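Local atomic coordinates of bifunctional cytochrome P450/NADPH--P450 reductase (Deinococcus aerius, PDB entry 7F3H), a protein that probably hydroxylates organic substrates with molecular oxygen at its heme iron, using electrons that a fused reductase domain draws from NADPH. Residues A[69-74]-A[341-346]; A[100-105]-A[248-253]; A[131-136]-A[144-149]. One frame throughout, in Å; residues are numbered along the deposited sequence.

Contacts 1, 2 and 3 form a nested set, and no two of them cross. From the N terminus, 69-74 comes first and opens the widest loop. Next, 100-105 on helix 98-107 opens the loop of contact 2. The chain then runs into helix 113-137 and soon turns back, so contact 3 closes a short loop between this helix and helix 144-161. Much later, 248-253 closes contact 2 just before the long helix 254-285. Last, 341-346 closes contact 1 on the two-stranded sheet, beside the five-stranded one. Contacts 1 and 2 each hold a residue hydrogen-bonded to a heme propionate. Contact 3 lies in the helical part, its centre about 44 Å from that of contact 1.

Contact 1: residues A[69-74]-A[341-346]; sequences RRFQKR and QDEVIG. With HEM (protoporphyrin IX containing Fe), chain E.
F71 sets the CZ corner of its ring against CG2 of I345, 3.6 Å away. The same CZ lies equally near CB of E343, so one ring corner meets two residues of strand 343-345. The ring approaches both obliquely. F71 also keeps company with its own neighbour: its CE1 lies above one face of the R70 guanidinium, toward the rim of that group.

R70 bends at chi3 (64°), and this turn brings its NE and NH2 side toward the carboxylate of E343. R70 forms a salt bridge with E343, and NE and NH2, side-on, both donate to OE1. NE to E343 OE1 is 2.7 Å, and NH2 to the same OE1 is 2.9 Å. OE1 lies in the guanidinium plane, but the two nitrogens lie on one face of the carboxylate plane, which is turned 54° from the guanidinium. The other oxygen, OE2 of E343, rests beside the aliphatic base of R70, 3.5 Å from its CB. The backbone O of V344 is 3.0 Å from R70 NH2. R70 NH1 has a salt bridge to a second acid, E64.

At the far end of 69-74, K73, part of the heme pocket, reaches away with an extended chain. Its NZ donates to propionate oxygen O1D of the heme at 3.2 Å and also to the backbone O of F91.

Strand 71-72 is an outer strand of the five-stranded sheet and lies antiparallel to strand 336-339. Strand 343-345 pairs instead with 349-351. Both sheets belong to the beta-rich part of the cytochrome P450 fold. F71 packs against both, touching V337 and A339 of one and I351 of the other, while L65 of helix 59-65 also touches its ring. I345 packs on L61 and E64 of that helix.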
loop_
_atom_site.group_PDB
_atom_site.type_symbol
_atom_site.label_atom_id
_atom_site.label_comp_id
_atom_site.label_asym_id
_atom_site.label_seq_id
_atom_site.Cartn_x
_atom_site.Cartn_y
_atom_site.Cartn_z
ATOM N N ARG A 69 -4.804 -20.745 11.251
ATOM C CA ARG A 69 -4.630 -21.697 12.345
ATOM C C ARG A 69 -3.167 -22.087 12.549
ATOM O O ARG A 69 -2.806 -22.539 13.639
ATOM C CB ARG A 69 -5.496 -22.941 12.095
ATOM C CG ARG A 69 -6.998 -22.601 11.983
ATOM C CD ARG A 69 -7.834 -23.717 11.315
ATOM N NE ARG A 69 -7.309 -24.028 9.995
ATOM C CZ ARG A 69 -7.599 -25.118 9.285
ATOM N NH1 ARG A 69 -8.445 -26.031 9.749
ATOM N NH2 ARG A 69 -7.031 -25.290 8.095
ATOM N N ARG A 70 -2.312 -21.871 11.550
ATOM C CA ARG A 70 -0.924 -22.339 11.531
ATOM C C ARG A 70 0.094 -21.210 11.533
ATOM O O ARG A 70 1.178 -21.344 12.124
ATOM C CB ARG A 70 -0.707 -23.231 10.317
ATOM C CG ARG A 70 -1.716 -24.352 10.269
ATOM C CD ARG A 70 -1.637 -25.146 8.975
ATOM N NE ARG A 70 -0.350 -25.823 8.842
ATOM C CZ ARG A 70 0.080 -26.400 7.725
ATOM N NH1 ARG A 70 -0.682 -26.391 6.636
ATOM N NH2 ARG A 70 1.281 -26.966 7.698
ATOM N N PHE A 71 -0.196 -20.107 10.843
ATOM C CA PHE A 71 0.699 -18.974 10.829
ATOM C C PHE A 71 -0.135 -17.717 10.999
ATOM O O PHE A 71 -1.276 -17.661 10.549
ATOM C CB PHE A 71 1.503 -18.924 9.540
ATOM C CG PHE A 71 2.171 -20.220 9.190
ATOM C CD1 PHE A 71 1.463 -21.233 8.540
ATOM C CD2 PHE A 71 3.510 -20.423 9.484
ATOM C CE1 PHE A 71 2.074 -22.433 8.205
ATOM C CE2 PHE A 71 4.129 -21.618 9.152
ATOM C CZ PHE A 71 3.414 -22.622 8.495
ATOM N N GLN A 72 0.429 -16.719 11.683
ATOM C CA GLN A 72 -0.256 -15.440 11.833
ATOM C C GLN A 72 0.751 -14.309 11.800
ATOM O O GLN A 72 1.924 -14.492 12.138
ATOM C CB GLN A 72 -1.067 -15.353 13.140
ATOM C CG GLN A 72 -2.288 -16.227 13.137
ATOM C CD GLN A 72 -3.203 -16.034 14.322
ATOM O OE1 GLN A 72 -3.091 -15.071 15.109
ATOM N NE2 GLN A 72 -4.145 -16.963 14.457
ATOM N N LYS A 73 0.238 -13.126 11.411
ATOM C CA LYS A 73 0.978 -11.876 11.528
ATOM C C LYS A 73 1.280 -11.594 12.990
ATOM O O LYS A 73 0.417 -11.676 13.867
ATOM C CB LYS A 73 0.209 -10.703 10.951
ATOM C CG LYS A 73 0.865 -9.371 11.286
ATOM C CD LYS A 73 0.200 -8.224 10.555
ATOM C CE LYS A 73 0.553 -6.852 11.171
ATOM N NZ LYS A 73 0.077 -5.775 10.258
ATOM N N ARG A 74 2.530 -11.277 13.256
ATOM C CA ARG A 74 2.981 -10.990 14.609
ATOM C C ARG A 74 3.913 -9.774 14.592
ATOM O O ARG A 74 4.842 -9.696 13.769
ATOM C CB ARG A 74 3.628 -12.239 15.172
ATOM C CG ARG A 74 2.715 -13.366 15.722
ATOM C CD ARG A 74 2.062 -13.012 17.016
ATOM N NE ARG A 74 1.314 -14.182 17.393
ATOM C CZ ARG A 74 0.007 -14.262 17.277
ATOM N NH1 ARG A 74 -0.645 -13.215 16.779
ATOM N NH2 ARG A 74 -0.627 -15.371 17.639
ATOM N N GLN A 341 3.051 -22.784 15.937
ATOM C CA GLN A 341 3.642 -24.000 16.461
ATOM C C GLN A 341 4.698 -24.455 15.468
ATOM O O GLN A 341 4.841 -23.889 14.383
ATOM C CB GLN A 341 2.582 -25.094 16.646
ATOM C CG GLN A 341 1.589 -24.806 17.732
ATOM C CD GLN A 341 2.260 -24.496 19.086
ATOM O OE1 GLN A 341 1.831 -23.586 19.810
ATOM N NE2 GLN A 341 3.325 -25.249 19.422
ATOM N N ASP A 342 5.475 -25.461 15.844
ATOM C CA ASP A 342 6.258 -26.160 14.839
ATOM C C ASP A 342 5.336 -26.659 13.732
ATOM O O ASP A 342 4.332 -27.318 13.998
ATOM C CB ASP A 342 7.020 -27.319 15.481
ATOM C CG ASP A 342 8.099 -26.832 16.432
ATOM O OD1 ASP A 342 8.405 -25.613 16.406
ATOM O OD2 ASP A 342 8.652 -27.648 17.191
ATOM N N GLU A 343 5.683 -26.340 12.483
ATOM C CA GLU A 343 4.856 -26.642 11.322
ATOM C C GLU A 343 5.708 -27.328 10.264
ATOM O O GLU A 343 6.935 -27.213 10.243
ATOM C CB GLU A 343 4.236 -25.390 10.698
ATOM C CG GLU A 343 3.096 -24.797 11.482
ATOM C CD GLU A 343 1.832 -25.622 11.437
ATOM O OE1 GLU A 343 1.650 -26.453 10.516
ATOM O OE2 GLU A 343 1.011 -25.440 12.354
ATOM N N VAL A 344 5.033 -28.056 9.383
ATOM C CA VAL A 344 5.652 -28.693 8.239
ATOM C C VAL A 344 4.795 -28.337 7.038
ATOM O O VAL A 344 3.600 -28.660 6.997
ATOM C CB VAL A 344 5.773 -30.215 8.438
ATOM C CG1 VAL A 344 6.218 -30.932 7.169
ATOM C CG2 VAL A 344 6.734 -30.506 9.584
ATOM N N ILE A 345 5.384 -27.624 6.090
ATOM C CA ILE A 345 4.692 -27.206 4.879
ATOM C C ILE A 345 5.273 -27.994 3.720
ATOM O O ILE A 345 6.441 -28.423 3.752
ATOM C CB ILE A 345 4.780 -25.683 4.637
ATOM C CG1 ILE A 345 6.201 -25.248 4.253
ATOM C CG2 ILE A 345 4.248 -24.929 5.842
ATOM C CD1 ILE A 345 6.358 -23.757 4.183
ATOM N N GLY A 346 4.417 -28.237 2.712
ATOM C CA GLY A 346 4.763 -29.017 1.541
ATOM C C GLY A 346 5.057 -30.469 1.825
ATOM O O GLY A 346 5.573 -31.182 0.958
HETATM C CHA HEM E . -3.168 -3.733 5.965
HETATM C CHB HEM E . -5.237 0.661 5.822
HETATM C CHC HEM E . -4.175 0.984 1.076
HETATM C CHD HEM E . -1.857 -3.269 1.301
HETATM C C1A HEM E . -3.821 -2.582 6.330
HETATM C C2A HEM E . -4.253 -2.254 7.672
HETATM C C3A HEM E . -4.861 -1.057 7.647
HETATM C C4A HEM E . -4.760 -0.549 6.288
HETATM C CMA HEM E . -5.490 -0.321 8.858
HETATM C CAA HEM E . -4.123 -3.207 8.870
HETATM C CBA HEM E . -5.430 -4.003 8.964
HETATM C CGA HEM E . -5.458 -4.935 10.175
HETATM O O1A HEM E . -6.513 -4.922 10.866
HETATM O O2A HEM E . -4.453 -5.610 10.553
HETATM C C1B HEM E . -5.175 1.126 4.524
HETATM C C2B HEM E . -5.740 2.373 4.021
HETATM C C3B HEM E . -5.483 2.423 2.702
HETATM C C4B HEM E . -4.691 1.258 2.352
HETATM C CMB HEM E . -6.556 3.362 4.877
HETATM C CAB HEM E . -5.767 3.525 1.658
HETATM C CBB HEM E . -6.261 4.733 1.938
HETATM C C1C HEM E . -3.439 -0.132 0.712
HETATM C C2C HEM E . -2.951 -0.472 -0.631
HETATM C C3C HEM E . -2.306 -1.647 -0.501
HETATM C C4C HEM E . -2.398 -2.093 0.856
HETATM C CMC HEM E . -3.123 0.401 -1.908
HETATM C CAC HEM E . -1.592 -2.529 -1.514
HETATM C CBC HEM E . -1.529 -2.217 -2.800
HETATM C C1D HEM E . -2.002 -3.765 2.581
HETATM C C2D HEM E . -1.419 -5.003 3.091
HETATM C C3D HEM E . -1.796 -5.110 4.364
HETATM C C4D HEM E . -2.603 -3.963 4.728
HETATM C CMD HEM E . -0.544 -6.022 2.314
HETATM C CAD HEM E . -1.403 -6.257 5.277
HETATM C CBD HEM E . -0.088 -5.810 5.858
HETATM C CGD HEM E . 0.532 -6.886 6.684
HETATM O O1D HEM E . 1.412 -6.492 7.487
HETATM O O2D HEM E . 0.161 -8.097 6.546
HETATM N NA HEM E . -4.122 -1.505 5.525
HETATM N NB HEM E . -4.558 0.471 3.486
HETATM N NC HEM E . -3.064 -1.141 1.590
HETATM N ND HEM E . -2.716 -3.164 3.606
HETATM FE FE HEM E . -3.693 -1.437 3.523
#

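Contact 2: residues A[100-105]-A[248-253]; sequences WGKAHR and TGERLS. With HEM (protoporphyrin IX containing Fe), chain E.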
loop_
_atom_site.group_PDB
_atom_site.type_symbol
_atom_site.label_atom_id
_atom_site.label_comp_id
_atom_site.label_asym_id
_atom_site.label_seq_id
_atom_site.Cartn_x
_atom_site.Cartn_y
_atom_site.Cartn_z
ATOM N N TRP A 100 -7.225 -4.211 19.105
ATOM C CA TRP A 100 -7.283 -4.659 17.719
ATOM C C TRP A 100 -8.697 -5.101 17.364
ATOM O O TRP A 100 -9.313 -4.561 16.438
ATOM C CB TRP A 100 -6.290 -5.785 17.421
ATOM C CG TRP A 100 -6.444 -6.156 15.952
ATOM C CD1 TRP A 100 -5.830 -5.550 14.887
ATOM C CD2 TRP A 100 -7.324 -7.153 15.383
ATOM N NE1 TRP A 100 -6.243 -6.120 13.710
ATOM C CE2 TRP A 100 -7.155 -7.107 13.981
ATOM C CE3 TRP A 100 -8.219 -8.079 15.924
ATOM C CZ2 TRP A 100 -7.853 -7.961 13.103
ATOM C CZ3 TRP A 100 -8.911 -8.932 15.049
ATOM C CH2 TRP A 100 -8.720 -8.865 13.655
ATOM N N GLY A 101 -9.218 -6.095 18.102
ATOM C CA GLY A 101 -10.577 -6.553 17.879
ATOM C C GLY A 101 -11.576 -5.420 17.910
ATOM O O GLY A 101 -12.449 -5.327 17.036
ATOM N N LYS A 102 -11.439 -4.518 18.893
ATOM C CA LYS A 102 -12.395 -3.417 19.021
ATOM C C LYS A 102 -12.388 -2.545 17.768
ATOM O O LYS A 102 -13.430 -2.343 17.117
ATOM C CB LYS A 102 -12.072 -2.578 20.262
ATOM C CG LYS A 102 -12.518 -3.177 21.583
ATOM C CD LYS A 102 -11.931 -2.416 22.788
ATOM C CE LYS A 102 -12.387 -0.953 22.859
ATOM N NZ LYS A 102 -12.090 -0.259 24.177
ATOM N N ALA A 103 -11.211 -2.003 17.425
ATOM C CA ALA A 103 -11.086 -1.163 16.234
ATOM C C ALA A 103 -11.544 -1.903 14.990
ATOM O O ALA A 103 -12.287 -1.352 14.182
ATOM C CB ALA A 103 -9.642 -0.692 16.072
ATOM N N HIS A 104 -11.130 -3.155 14.834
ATOM C CA HIS A 104 -11.499 -3.933 13.659
ATOM C C HIS A 104 -13.016 -3.966 13.499
ATOM O O HIS A 104 -13.561 -3.583 12.451
ATOM C CB HIS A 104 -10.906 -5.348 13.791
ATOM C CG HIS A 104 -11.293 -6.280 12.681
ATOM N ND1 HIS A 104 -10.923 -6.072 11.368
ATOM C CD2 HIS A 104 -12.035 -7.415 12.688
ATOM C CE1 HIS A 104 -11.410 -7.045 10.618
ATOM N NE2 HIS A 104 -12.093 -7.869 11.394
ATOM N N ARG A 105 -13.722 -4.405 14.549
ATOM C CA ARG A 105 -15.172 -4.532 14.438
ATOM C C ARG A 105 -15.845 -3.174 14.284
ATOM O O ARG A 105 -16.853 -3.067 13.588
ATOM C CB ARG A 105 -15.711 -5.297 15.631
ATOM C CG ARG A 105 -15.242 -6.757 15.652
ATOM C CD ARG A 105 -15.866 -7.471 16.823
ATOM N NE ARG A 105 -15.440 -6.946 18.128
ATOM C CZ ARG A 105 -14.402 -7.420 18.816
ATOM N NH1 ARG A 105 -13.675 -8.417 18.314
ATOM N NH2 ARG A 105 -14.096 -6.905 20.010
ATOM N N THR A 248 -18.165 -5.832 23.003
ATOM C CA THR A 248 -17.860 -5.454 24.374
ATOM C C THR A 248 -18.656 -4.249 24.823
ATOM O O THR A 248 -18.617 -3.908 26.010
ATOM C CB THR A 248 -16.357 -5.160 24.562
ATOM O OG1 THR A 248 -15.960 -4.062 23.736
ATOM C CG2 THR A 248 -15.510 -6.370 24.196
ATOM N N GLY A 249 -19.342 -3.573 23.907
ATOM C CA GLY A 249 -20.134 -2.431 24.301
ATOM C C GLY A 249 -19.321 -1.179 24.523
ATOM O O GLY A 249 -19.877 -0.163 24.963
ATOM N N GLU A 250 -18.020 -1.215 24.215
ATOM C CA GLU A 250 -17.077 -0.146 24.518
ATOM C C GLU A 250 -16.782 0.730 23.304
ATOM O O GLU A 250 -16.806 0.271 22.163
ATOM C CB GLU A 250 -15.767 -0.763 25.026
ATOM C CG GLU A 250 -15.932 -1.559 26.329
ATOM C CD GLU A 250 -14.642 -2.218 26.798
ATOM O OE1 GLU A 250 -13.568 -1.593 26.669
ATOM O OE2 GLU A 250 -14.708 -3.360 27.308
ATOM N N ARG A 251 -16.499 2.007 23.566
ATOM C CA ARG A 251 -15.993 2.906 22.540
ATOM C C ARG A 251 -14.469 2.834 22.502
ATOM O O ARG A 251 -13.821 2.275 23.398
ATOM C CB ARG A 251 -16.435 4.349 22.789
ATOM C CG ARG A 251 -17.879 4.657 22.421
ATOM C CD ARG A 251 -18.214 6.135 22.587
ATOM N NE ARG A 251 -18.253 6.532 23.998
ATOM C CZ ARG A 251 -17.280 7.191 24.638
ATOM N NH1 ARG A 251 -16.173 7.562 23.996
ATOM N NH2 ARG A 251 -17.423 7.499 25.928
ATOM N N LEU A 252 -13.893 3.378 21.432
ATOM C CA LEU A 252 -12.447 3.470 21.369
ATOM C C LEU A 252 -11.996 4.602 22.281
ATOM O O LEU A 252 -12.656 5.642 22.348
ATOM C CB LEU A 252 -11.998 3.712 19.926
ATOM C CG LEU A 252 -12.199 2.572 18.918
ATOM C CD1 LEU A 252 -11.571 2.952 17.613
ATOM C CD2 LEU A 252 -11.582 1.285 19.404
ATOM N N SER A 253 -10.892 4.387 23.012
ATOM C CA SER A 253 -10.232 5.461 23.760
ATOM C C SER A 253 -9.740 6.564 22.828
ATOM O O SER A 253 -9.528 6.359 21.627
ATOM C CB SER A 253 -9.058 4.937 24.578
ATOM O OG SER A 253 -7.911 4.735 23.774
HETATM C CHA HEM E . -3.168 -3.733 5.965
HETATM C CHB HEM E . -5.237 0.661 5.822
HETATM C CHC HEM E . -4.175 0.984 1.076
HETATM C CHD HEM E . -1.857 -3.269 1.301
HETATM C C1A HEM E . -3.821 -2.582 6.330
HETATM C C2A HEM E . -4.253 -2.254 7.672
HETATM C C3A HEM E . -4.861 -1.057 7.647
HETATM C C4A HEM E . -4.760 -0.549 6.288
HETATM C CMA HEM E . -5.490 -0.321 8.858
HETATM C CAA HEM E . -4.123 -3.207 8.870
HETATM C CBA HEM E . -5.430 -4.003 8.964
HETATM C CGA HEM E . -5.458 -4.935 10.175
HETATM O O1A HEM E . -6.513 -4.922 10.866
HETATM O O2A HEM E . -4.453 -5.610 10.553
HETATM C C1B HEM E . -5.175 1.126 4.524
HETATM C C2B HEM E . -5.740 2.373 4.021
HETATM C C3B HEM E . -5.483 2.423 2.702
HETATM C C4B HEM E . -4.691 1.258 2.352
HETATM C CMB HEM E . -6.556 3.362 4.877
HETATM C CAB HEM E . -5.767 3.525 1.658
HETATM C CBB HEM E . -6.261 4.733 1.938
HETATM C C1C HEM E . -3.439 -0.132 0.712
HETATM C C2C HEM E . -2.951 -0.472 -0.631
HETATM C C3C HEM E . -2.306 -1.647 -0.501
HETATM C C4C HEM E . -2.398 -2.093 0.856
HETATM C CMC HEM E . -3.123 0.401 -1.908
HETATM C CAC HEM E . -1.592 -2.529 -1.514
HETATM C CBC HEM E . -1.529 -2.217 -2.800
HETATM C C1D HEM E . -2.002 -3.765 2.581
HETATM C C2D HEM E . -1.419 -5.003 3.091
HETATM C C3D HEM E . -1.796 -5.110 4.364
HETATM C C4D HEM E . -2.603 -3.963 4.728
HETATM C CMD HEM E . -0.544 -6.022 2.314
HETATM C CAD HEM E . -1.403 -6.257 5.277
HETATM C CBD HEM E . -0.088 -5.810 5.858
HETATM C CGD HEM E . 0.532 -6.886 6.684
HETATM O O1D HEM E . 1.412 -6.492 7.487
HETATM O O2D HEM E . 0.161 -8.097 6.546
HETATM N NA HEM E . -4.122 -1.505 5.525
HETATM N NB HEM E . -4.558 0.471 3.486
HETATM N NC HEM E . -3.064 -1.141 1.590
HETATM N ND HEM E . -2.716 -3.164 3.606
HETATM FE FE HEM E . -3.693 -1.437 3.523
HETATM O O HOH W 1 -10.017 2.023 23.638
#
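T248 starts the contact at K102, where its OG1 comes 4.2 Å from CG of the lysine. The two side chains cross at about a right angle. T248 CG2 lies loosely near the R105 guanidinium, but the polar ends of both residues turn to D245: R105 NH2 makes a salt bridge to it, and T248 OG1 a hydrogen bond.

E250 follows, and its OE1 forms a salt bridge with K102 NZ at 3.2 Å. NZ lies above the carboxylate plane, 36° out of it. K102 is bent at chi3 (62°), and the bend turns the chain end toward E250 and R251 O. E250 CB also rests against the lysine tip, 4.0 Å from K102 CE.

R251 contributes its backbone. Its O accepts from K102 NZ at 3.2 Å, while its own side chain starts out away from the helix.

L252 brings in the apolar part. Its CD2 packs against the root of the lysine, 4.0 Å from K102 CB, and touches the backbone of A103. S253 joins through a water that accepts from both K102 NZ and S253 N, the latter at 2.6 Å. The ammonium thus donates to a carboxylate, a carbonyl and a water. S253 is also the N-cap of the next helix, its OG bonding to N256 N.

W100, one helix turn before H104, turns from the loop toward the heme. Its NE1 donates to propionate oxygen O1A at 3.1 Å, and that oxygen lies near the ring plane.

Helix 98-107, the C helix of the P450 fold, therefore has the heme edge on one side and the 248-253 loop on another. This loop links helix 236-242 to the long helix 254-285, whose Q260 and I257 meet A103 and L252.

Contact 3: residues A[131-136]-A[144-149]; sequences VGKWER and VADDMT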
loop_
_atom_site.group_PDB
_atom_site.type_symbol
_atom_site.label_atom_id
_atom_site.label_comp_id
_atom_site.label_asym_id
_atom_site.label_seq_id
_atom_site.Cartn_x
_atom_site.Cartn_y
_atom_site.Cartn_z
ATOM N N VAL A 131 -5.846 17.576 -10.645
ATOM C CA VAL A 131 -6.047 17.937 -12.045
ATOM C C VAL A 131 -5.762 19.420 -12.248
ATOM O O VAL A 131 -5.070 19.816 -13.209
ATOM C CB VAL A 131 -7.472 17.543 -12.483
ATOM C CG1 VAL A 131 -7.789 18.030 -13.904
ATOM C CG2 VAL A 131 -7.648 16.039 -12.372
ATOM N N GLY A 132 -6.249 20.252 -11.310
ATOM C CA GLY A 132 -5.984 21.684 -11.377
ATOM C C GLY A 132 -4.506 22.002 -11.463
ATOM O O GLY A 132 -4.071 22.760 -12.332
ATOM N N LYS A 133 -3.704 21.384 -10.586
ATOM C CA LYS A 133 -2.263 21.600 -10.640
ATOM C C LYS A 133 -1.708 21.204 -12.002
ATOM O O LYS A 133 -0.965 21.968 -12.628
ATOM C CB LYS A 133 -1.560 20.820 -9.532
ATOM C CG LYS A 133 -0.076 21.177 -9.421
ATOM C CD LYS A 133 0.615 20.372 -8.319
ATOM C CE LYS A 133 2.123 20.573 -8.304
ATOM N NZ LYS A 133 2.780 19.552 -7.453
ATOM N N TRP A 134 -2.115 20.040 -12.512
ATOM C CA TRP A 134 -1.549 19.600 -13.776
ATOM C C TRP A 134 -2.019 20.504 -14.903
ATOM O O TRP A 134 -1.226 20.852 -15.787
ATOM C CB TRP A 134 -1.896 18.135 -14.022
ATOM C CG TRP A 134 -1.176 17.179 -13.105
ATOM C CD1 TRP A 134 -0.497 17.482 -11.952
ATOM C CD2 TRP A 134 -1.092 15.748 -13.248
ATOM N NE1 TRP A 134 0.007 16.325 -11.373
ATOM C CE2 TRP A 134 -0.349 15.254 -12.147
ATOM C CE3 TRP A 134 -1.587 14.836 -14.194
ATOM C CZ2 TRP A 134 -0.086 13.895 -11.978
ATOM C CZ3 TRP A 134 -1.327 13.495 -14.022
ATOM C CH2 TRP A 134 -0.580 13.033 -12.925
ATOM N N GLU A 135 -3.263 21.014 -14.812
ATOM C CA GLU A 135 -3.683 22.006 -15.800
ATOM C C GLU A 135 -2.739 23.191 -15.766
ATOM O O GLU A 135 -2.234 23.632 -16.807
ATOM C CB GLU A 135 -5.111 22.485 -15.553
ATOM C CG GLU A 135 -6.196 21.840 -16.365
ATOM C CD GLU A 135 -7.602 22.332 -15.963
ATOM O OE1 GLU A 135 -7.867 22.572 -14.754
ATOM O OE2 GLU A 135 -8.429 22.549 -16.879
ATOM N N ARG A 136 -2.437 23.667 -14.554
ATOM C CA ARG A 136 -1.652 24.875 -14.360
ATOM C C ARG A 136 -0.233 24.732 -14.866
ATOM O O ARG A 136 0.389 25.749 -15.178
ATOM C CB ARG A 136 -1.597 25.226 -12.866
ATOM C CG ARG A 136 -2.869 25.846 -12.316
ATOM C CD ARG A 136 -2.731 26.288 -10.852
ATOM N NE ARG A 136 -3.278 25.328 -9.891
ATOM C CZ ARG A 136 -2.538 24.747 -8.955
ATOM N NH1 ARG A 136 -1.241 25.040 -8.892
ATOM N NH2 ARG A 136 -3.080 23.892 -8.090
ATOM N N VAL A 144 5.618 12.379 -10.576
ATOM C CA VAL A 144 4.450 11.514 -10.444
ATOM C C VAL A 144 4.315 11.002 -9.013
ATOM O O VAL A 144 3.275 11.181 -8.369
ATOM C CB VAL A 144 4.522 10.372 -11.466
ATOM C CG1 VAL A 144 3.422 9.367 -11.198
ATOM C CG2 VAL A 144 4.426 10.934 -12.909
ATOM N N ALA A 145 5.366 10.357 -8.497
ATOM C CA ALA A 145 5.348 9.868 -7.128
ATOM C C ALA A 145 4.965 10.983 -6.164
ATOM O O ALA A 145 4.128 10.796 -5.266
ATOM C CB ALA A 145 6.724 9.308 -6.771
ATOM N N ASP A 146 5.543 12.168 -6.374
ATOM C CA ASP A 146 5.338 13.288 -5.462
ATOM C C ASP A 146 3.877 13.751 -5.454
ATOM O O ASP A 146 3.248 13.849 -4.386
ATOM C CB ASP A 146 6.294 14.412 -5.866
ATOM C CG ASP A 146 5.999 15.709 -5.165
ATOM O OD1 ASP A 146 6.223 15.789 -3.925
ATOM O OD2 ASP A 146 5.532 16.646 -5.874
ATOM N N ASP A 147 3.295 13.963 -6.640
ATOM C CA ASP A 147 1.919 14.423 -6.718
ATOM C C ASP A 147 0.917 13.344 -6.311
ATOM O O ASP A 147 -0.149 13.670 -5.780
ATOM C CB ASP A 147 1.636 14.925 -8.117
ATOM C CG ASP A 147 2.094 16.337 -8.316
ATOM O OD1 ASP A 147 2.477 16.989 -7.319
ATOM O OD2 ASP A 147 2.070 16.795 -9.467
ATOM N N MET A 148 1.243 12.054 -6.519
ATOM C CA MET A 148 0.377 10.985 -6.020
ATOM C C MET A 148 0.381 10.938 -4.486
ATOM O O MET A 148 -0.669 10.719 -3.867
ATOM C CB MET A 148 0.815 9.632 -6.604
ATOM C CG MET A 148 0.628 9.490 -8.109
ATOM S SD MET A 148 -1.032 9.950 -8.714
ATOM C CE MET A 148 -0.703 11.376 -9.712
ATOM N N THR A 149 1.552 11.126 -3.858
ATOM C CA THR A 149 1.617 11.244 -2.399
ATOM C C THR A 149 0.816 12.417 -1.879
ATOM O O THR A 149 0.125 12.292 -0.862
ATOM C CB THR A 149 3.068 11.334 -1.936
ATOM O OG1 THR A 149 3.714 10.068 -2.127
ATOM C CG2 THR A 149 3.222 11.928 -0.532
#
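W134 and K133 both reach the carboxylate of D147, one from the packed side and one from the looser side.

On the packed side, W134 NE1 donates to D147 OD2 at 2.8 Å, with an N-H...O angle of 151°. The oxygen lies at the indole edge, slightly tilted from the ring plane, and is met on its anti side. Farther round the ring, M148 bends at chi2 and chi3 and sets its CE 3.4 Å from W134 CZ2. I422 and V453 also touch the indole, and S273 and L276 the methionine, and W134, D147 and M148 are all buried.

On the other side, K133 comes tip to tip with D147. CG stands anti to the backbone N (chi1 -172°), and the rest of the chain is extended. NZ forms a salt bridge with D147, meeting the syn lone pair of OD1 at 2.6 Å. R150 also bridges OD1, and the two cations would probably keep D147 ionised. K133 is partly exposed. An alanine in place of D147 would probably leave the W134 N-H without its acceptor and the K133 and R150 cations close together without their shared anion.

The helix segments run roughly antiparallel, at 143°, with axes 11.9 Å apart. These are the D and E helices, which pack with helices 254-285 (I) and 408-425 (L) in the four-helix core typical of the cytochrome P450 fold.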